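Local coordinates for protein SPD1 nuclease (Streptococcus pyogenes, PDB 2XGR) that probably hydrolyses DNA outside the cell, as a prophage-encoded, metal-binding endonuclease of the His-Me finger type, at residues 54-59 with 77-82; 141-146 with 154-159. All blocks are in the same frame, centred on the assembly; numbering follows the deposited sequence.

Interaction 1. Residues 54-59 with 77-82; sequences LPFTAN and HIQLQD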
loop_
_atom_site.group_PDB
_atom_site.type_symbol
_atom_site.label_atom_id
_atom_site.label_comp_id
_atom_site.label_asym_id
_atom_site.label_seq_id
_atom_site.Cartn_x
_atom_site.Cartn_y
_atom_site.Cartn_z
ATOM N N LEU A 54 -2.819 -8.872 10.066
ATOM C CA LEU A 54 -3.898 -8.621 11.073
ATOM C C LEU A 54 -4.554 -9.988 11.396
ATOM O O LEU A 54 -4.569 -10.903 10.528
ATOM C CB LEU A 54 -4.926 -7.660 10.490
ATOM C CG LEU A 54 -4.391 -6.238 10.400
ATOM C CD1 LEU A 54 -5.429 -5.388 9.678
ATOM C CD2 LEU A 54 -4.115 -5.689 11.809
ATOM N N PRO A 55 -5.070 -10.154 12.640
ATOM C CA PRO A 55 -5.816 -11.407 12.939
ATOM C C PRO A 55 -7.005 -11.560 11.968
ATOM O O PRO A 55 -7.607 -10.593 11.540
ATOM C CB PRO A 55 -6.324 -11.172 14.378
ATOM C CG PRO A 55 -5.253 -10.329 15.027
ATOM C CD PRO A 55 -4.987 -9.275 13.833
ATOM N N PHE A 56 -7.288 -12.774 11.534
ATOM C CA PHE A 56 -8.372 -12.967 10.585
ATOM C C PHE A 56 -9.644 -13.195 11.411
ATOM O O PHE A 56 -9.837 -14.274 11.977
ATOM C CB PHE A 56 -8.119 -14.189 9.756
ATOM C CG PHE A 56 -9.217 -14.494 8.798
ATOM C CD1 PHE A 56 -9.667 -13.524 7.912
ATOM C CD2 PHE A 56 -9.787 -15.740 8.757
ATOM C CE1 PHE A 56 -10.722 -13.740 7.067
ATOM C CE2 PHE A 56 -10.808 -15.997 7.826
ATOM C CZ PHE A 56 -11.263 -14.973 6.971
ATOM N N THR A 57 -10.493 -12.189 11.446
ATOM C CA THR A 57 -11.735 -12.211 12.226
ATOM C C THR A 57 -12.936 -12.362 11.280
ATOM O O THR A 57 -14.060 -12.457 11.743
ATOM C CB THR A 57 -11.967 -10.908 12.959
ATOM O OG1 THR A 57 -11.954 -9.806 11.995
ATOM C CG2 THR A 57 -10.845 -10.716 13.934
ATOM N N ALA A 58 -12.692 -12.317 9.976
ATOM C CA ALA A 58 -13.742 -12.153 8.934
ATOM C C ALA A 58 -14.624 -10.915 9.155
ATOM O O ALA A 58 -15.801 -10.857 8.686
ATOM C CB ALA A 58 -14.621 -13.487 8.742
ATOM N N ASN A 59 -13.980 -9.843 9.634
ATOM C CA ASN A 59 -14.579 -8.500 9.641
ATOM C C ASN A 59 -13.537 -7.560 9.053
ATOM O O ASN A 59 -12.340 -7.785 9.255
ATOM C CB ASN A 59 -14.899 -8.033 11.083
ATOM C CG ASN A 59 -16.007 -8.869 11.727
ATOM O OD1 ASN A 59 -15.820 -9.413 12.789
ATOM N ND2 ASN A 59 -17.120 -8.937 11.100
ATOM N N HIS A 77 -2.549 -0.499 8.126
ATOM C CA HIS A 77 -2.705 -1.942 7.915
ATOM C C HIS A 77 -4.192 -2.248 7.783
ATOM O O HIS A 77 -4.995 -1.892 8.677
ATOM C CB HIS A 77 -2.123 -2.702 9.089
ATOM C CG HIS A 77 -1.722 -4.135 8.795
ATOM N ND1 HIS A 77 -2.249 -4.924 7.795
ATOM C CD2 HIS A 77 -0.887 -4.941 9.514
ATOM C CE1 HIS A 77 -1.668 -6.140 7.843
ATOM N NE2 HIS A 77 -0.875 -6.167 8.908
ATOM N N ILE A 78 -4.602 -2.792 6.630
ATOM C CA ILE A 78 -6.032 -3.066 6.428
ATOM C C ILE A 78 -6.258 -4.546 6.147
ATOM O O ILE A 78 -5.376 -5.252 5.602
ATOM C CB ILE A 78 -6.555 -2.145 5.282
ATOM C CG1 ILE A 78 -8.107 -2.080 5.238
ATOM C CG2 ILE A 78 -5.958 -2.544 3.882
ATOM C CD1 ILE A 78 -8.605 -0.901 4.291
ATOM N N GLN A 79 -7.451 -5.018 6.476
ATOM C CA GLN A 79 -7.825 -6.356 6.018
ATOM C C GLN A 79 -9.285 -6.219 5.556
ATOM O O GLN A 79 -10.142 -5.754 6.329
ATOM C CB GLN A 79 -7.590 -7.373 7.154
ATOM C CG GLN A 79 -7.737 -8.811 6.619
ATOM C CD GLN A 79 -7.471 -9.833 7.667
ATOM O OE1 GLN A 79 -8.420 -10.502 8.120
ATOM N NE2 GLN A 79 -6.195 -9.956 8.100
ATOM N N LEU A 80 -9.524 -6.438 4.256
ATOM C CA LEU A 80 -10.865 -6.075 3.711
ATOM C C LEU A 80 -11.269 -7.012 2.592
ATOM O O LEU A 80 -10.393 -7.702 1.988
ATOM C CB LEU A 80 -10.885 -4.574 3.234
ATOM C CG LEU A 80 -10.285 -4.314 1.826
ATOM C CD1 LEU A 80 -10.759 -2.970 1.230
ATOM C CD2 LEU A 80 -8.654 -4.382 1.882
ATOM N N GLN A 81 -12.572 -6.991 2.276
ATOM C CA GLN A 81 -13.076 -7.484 0.983
ATOM C C GLN A 81 -13.474 -6.363 0.060
ATOM O O GLN A 81 -13.652 -5.214 0.459
ATOM C CB GLN A 81 -14.307 -8.420 1.216
ATOM C CG GLN A 81 -14.010 -9.574 2.210
ATOM C CD GLN A 81 -15.294 -10.386 2.423
ATOM O OE1 GLN A 81 -16.286 -9.827 2.849
ATOM N NE2 GLN A 81 -15.257 -11.670 2.153
ATOM N N ASP A 82 -13.751 -6.752 -1.193
ATOM C CA ASP A 82 -14.153 -5.804 -2.222
ATOM C C ASP A 82 -15.367 -4.997 -1.731
ATOM O O ASP A 82 -15.403 -3.764 -1.898
ATOM C CB ASP A 82 -14.560 -6.553 -3.483
ATOM C CG ASP A 82 -15.070 -5.615 -4.589
ATOM O OD1 ASP A 82 -14.318 -4.824 -5.115
ATOM O OD2 ASP A 82 -16.256 -5.632 -4.874
HETATM O O HOH W 1 -10.752 -10.268 9.031
#

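Interaction 2. Residues 141-146 with 154-159; sequences TAWLNT and DSNPEG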
loop_
_atom_site.group_PDB
_atom_site.type_symbol
_atom_site.label_atom_id
_atom_site.label_comp_id
_atom_site.label_asym_id
_atom_site.label_seq_id
_atom_site.Cartn_x
_atom_site.Cartn_y
_atom_site.Cartn_z
ATOM N N THR A 141 6.494 11.882 -3.227
ATOM C CA THR A 141 6.558 12.342 -4.620
ATOM C C THR A 141 5.334 11.921 -5.420
ATOM O O THR A 141 4.704 10.906 -5.136
ATOM C CB THR A 141 7.808 11.897 -5.373
ATOM O OG1 THR A 141 7.811 10.481 -5.572
ATOM C CG2 THR A 141 9.128 12.356 -4.592
ATOM N N ALA A 142 4.990 12.742 -6.421
ATOM C CA ALA A 142 3.893 12.355 -7.357
ATOM C C ALA A 142 4.260 11.092 -8.108
ATOM O O ALA A 142 3.414 10.211 -8.267
ATOM C CB ALA A 142 3.674 13.566 -8.380
ATOM N N TRP A 143 5.551 10.931 -8.446
ATOM C CA TRP A 143 6.073 9.728 -9.056
ATOM C C TRP A 143 5.743 8.490 -8.199
ATOM O O TRP A 143 5.186 7.501 -8.719
ATOM C CB TRP A 143 7.629 9.864 -9.287
ATOM C CG TRP A 143 8.250 8.756 -10.039
ATOM C CD1 TRP A 143 9.004 7.740 -9.521
ATOM C CD2 TRP A 143 8.268 8.582 -11.450
ATOM N NE1 TRP A 143 9.427 6.902 -10.520
ATOM C CE2 TRP A 143 9.013 7.409 -11.720
ATOM C CE3 TRP A 143 7.760 9.330 -12.523
ATOM C CZ2 TRP A 143 9.246 6.953 -13.014
ATOM C CZ3 TRP A 143 8.011 8.875 -13.809
ATOM C CH2 TRP A 143 8.702 7.686 -14.036
ATOM N N LEU A 144 6.048 8.551 -6.904
ATOM C CA LEU A 144 5.770 7.387 -6.022
ATOM C C LEU A 144 4.249 7.188 -5.889
ATOM O O LEU A 144 3.742 6.068 -5.858
ATOM C CB LEU A 144 6.373 7.614 -4.639
ATOM C CG LEU A 144 6.033 6.487 -3.648
ATOM C CD1 LEU A 144 6.365 5.097 -4.159
ATOM C CD2 LEU A 144 6.798 6.787 -2.347
ATOM N N ASN A 145 3.527 8.292 -5.785
ATOM C CA ASN A 145 2.105 8.191 -5.486
ATOM C C ASN A 145 1.303 7.574 -6.676
ATOM O O ASN A 145 0.662 6.519 -6.557
ATOM C CB ASN A 145 1.569 9.567 -5.096
ATOM C CG ASN A 145 0.038 9.562 -4.811
ATOM O OD1 ASN A 145 -0.444 8.829 -3.965
ATOM N ND2 ASN A 145 -0.689 10.483 -5.464
ATOM N N THR A 146 1.344 8.230 -7.820
ATOM C CA THR A 146 0.580 7.690 -8.972
ATOM C C THR A 146 1.467 7.374 -10.178
ATOM O O THR A 146 0.915 7.021 -11.256
ATOM C CB THR A 146 -0.501 8.720 -9.464
ATOM O OG1 THR A 146 0.146 9.991 -9.641
ATOM C CG2 THR A 146 -1.664 8.884 -8.518
ATOM N N ASP A 154 -0.900 3.926 -14.053
ATOM C CA ASP A 154 -0.939 2.651 -13.288
ATOM C C ASP A 154 -0.117 1.526 -13.959
ATOM O O ASP A 154 -0.082 0.440 -13.449
ATOM C CB ASP A 154 -2.386 2.191 -12.983
ATOM C CG ASP A 154 -3.121 1.684 -14.218
ATOM O OD1 ASP A 154 -2.525 1.649 -15.344
ATOM O OD2 ASP A 154 -4.328 1.358 -14.046
ATOM N N SER A 155 0.560 1.823 -15.087
ATOM C CA SER A 155 1.547 0.908 -15.676
ATOM C C SER A 155 2.933 0.984 -15.047
ATOM O O SER A 155 3.795 0.139 -15.337
ATOM C CB SER A 155 1.686 1.143 -17.190
ATOM O OG SER A 155 0.411 1.143 -17.822
ATOM N N ASN A 156 3.183 2.020 -14.275
ATOM C CA ASN A 156 4.549 2.316 -13.827
ATOM C C ASN A 156 4.793 1.558 -12.489
ATOM O O ASN A 156 4.213 1.928 -11.473
ATOM C CB ASN A 156 4.713 3.814 -13.578
ATOM C CG ASN A 156 6.104 4.177 -13.134
ATOM O OD1 ASN A 156 6.947 3.309 -12.912
ATOM N ND2 ASN A 156 6.365 5.465 -13.023
ATOM N N PRO A 157 5.636 0.490 -12.494
ATOM C CA PRO A 157 5.827 -0.258 -11.217
ATOM C C PRO A 157 6.687 0.432 -10.168
ATOM O O PRO A 157 6.967 -0.177 -9.104
ATOM C CB PRO A 157 6.439 -1.610 -11.682
ATOM C CG PRO A 157 7.340 -1.159 -12.849
ATOM C CD PRO A 157 6.549 -0.007 -13.554
ATOM N N GLU A 158 7.112 1.664 -10.436
ATOM C CA GLU A 158 7.722 2.500 -9.409
ATOM C C GLU A 158 6.707 3.277 -8.576
ATOM O O GLU A 158 7.078 4.011 -7.664
ATOM C CB GLU A 158 8.764 3.463 -10.045
ATOM C CG GLU A 158 9.948 2.620 -10.592
ATOM C CD GLU A 158 11.096 3.416 -11.144
ATOM O OE1 GLU A 158 11.025 4.648 -11.229
ATOM O OE2 GLU A 158 12.105 2.794 -11.500
ATOM N N GLY A 159 5.439 3.256 -8.998
ATOM C CA GLY A 159 4.430 3.977 -8.251
ATOM C C GLY A 159 3.470 3.053 -7.492
ATOM O O GLY A 159 3.259 1.920 -7.884
#

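Interaction 1. Residues 54-59 with 77-82
Two torsions set up this contact: Leu54 carries CG beside its backbone N (chi1 -73°), bringing it over the ring of His77, and Gln79 places CG anti to its own backbone N (chi1 -170°), from where an extended chain leads across to the loop. The irregular segment 54-59 thereby covers one face of strand 76-80, which pairs in the antiparallel sheet with strands 61-64 and 178-186. The usual strand alternation sorts the side chains: His77 and Gln79 start toward the loop, while Ile78 and Leu80 start away from it. Leu54 CG makes a CH-pi contact with the His77 ring, 3.6 Å from the ring centroid and nearly on its normal. Leu54 CD1 packs alongside the strand backbone, 3.7 Å from Ile78 C. The imidazole is held at its far end by a bond between His77 NE2 and Lys52 O.

Gln79 NE2 bonds the loop directly, while OE1 reaches it through a water. Gln79 NE2 donates to Leu54 O (3.1 Å), standing well above the plane of that carbonyl although the oxygen lies close to the plane of the amide. NE2 also bonds Asp180 OD2, the oxygen that takes Leu54 N as well, and one carboxylate on strand 178-186 thus fixes both partners. On the other branch, Gln79 OE1 sits at the edge of the Phe56 ring, 3.3 Å from CD1, with ring and amide planes inclined by 38°. Trp178 meets Phe56 edge-to-face. Within the loop, Thr57 OG1 accepts from Asn59 N, closing an ST turn. The water stands unusually close to Gln79 OE1 (2.5 Å), which leaves that link less certain than its two others: it accepts from Thr57 N (3.1 Å) and donates to Asn59 O (3.0 Å).

Interaction 2. Residues 141-146 with 154-159
Trp143 NE1 donates to Glu158 OE1 over 2.9 Å, the carboxylate oxygen lying almost in the indole plane and using its anti lone pair. This ties helix 142-146 to the loop that leads into helix 160-173. The short helix follows strands 119-121 and 137-139, consistent with the beta-beta-alpha element of His-Me finger nucleases, and Thr141 is its N-cap, with OG1 accepting from Leu144 N. Asn156 comes over one face of the indole toward its rim, its ND2 3.2 Å from Trp143 CZ2 and its amide turned steeply (72°) against the ring; ND2 also bonds Gly147 O. The other end of this amide, OD1, accepts from Glu158 N (3.0 Å) in an Asx turn, within a type I turn from Asn156 to Gly159. Where the backbones meet, Gly159 CA lies 3.3 Å from Leu144 O in a CA-H...O contact. Glu158 OE2 bonds a hydroxyl of a PEG molecule, a link that probably reflects the crystallisation liquor. On the other carboxylate oxygen, the N-H donated by the indole would be expected to stabilise negative charge on Glu158 OE1.

How the interactions relate
Interactions 1 and 2 lie on opposite sides of the chain's centre, about 26 Å apart between their centres and about 15 Å between nearest atoms, so they do not touch. Both belong to the region characteristic of DNA/RNA non-specific endonucleases, and the first contact is complete in sequence before the second begins. Interaction 1 lays a loop against the large antiparallel sheet, whereas interaction 2 joins a short helix that probably forms part of the beta-beta-alpha finger to the approach to helix 160-173. Each has a bound PEG nearby, about 6 Å from the Ile78 side chain and about 3 Å from that of Glu158.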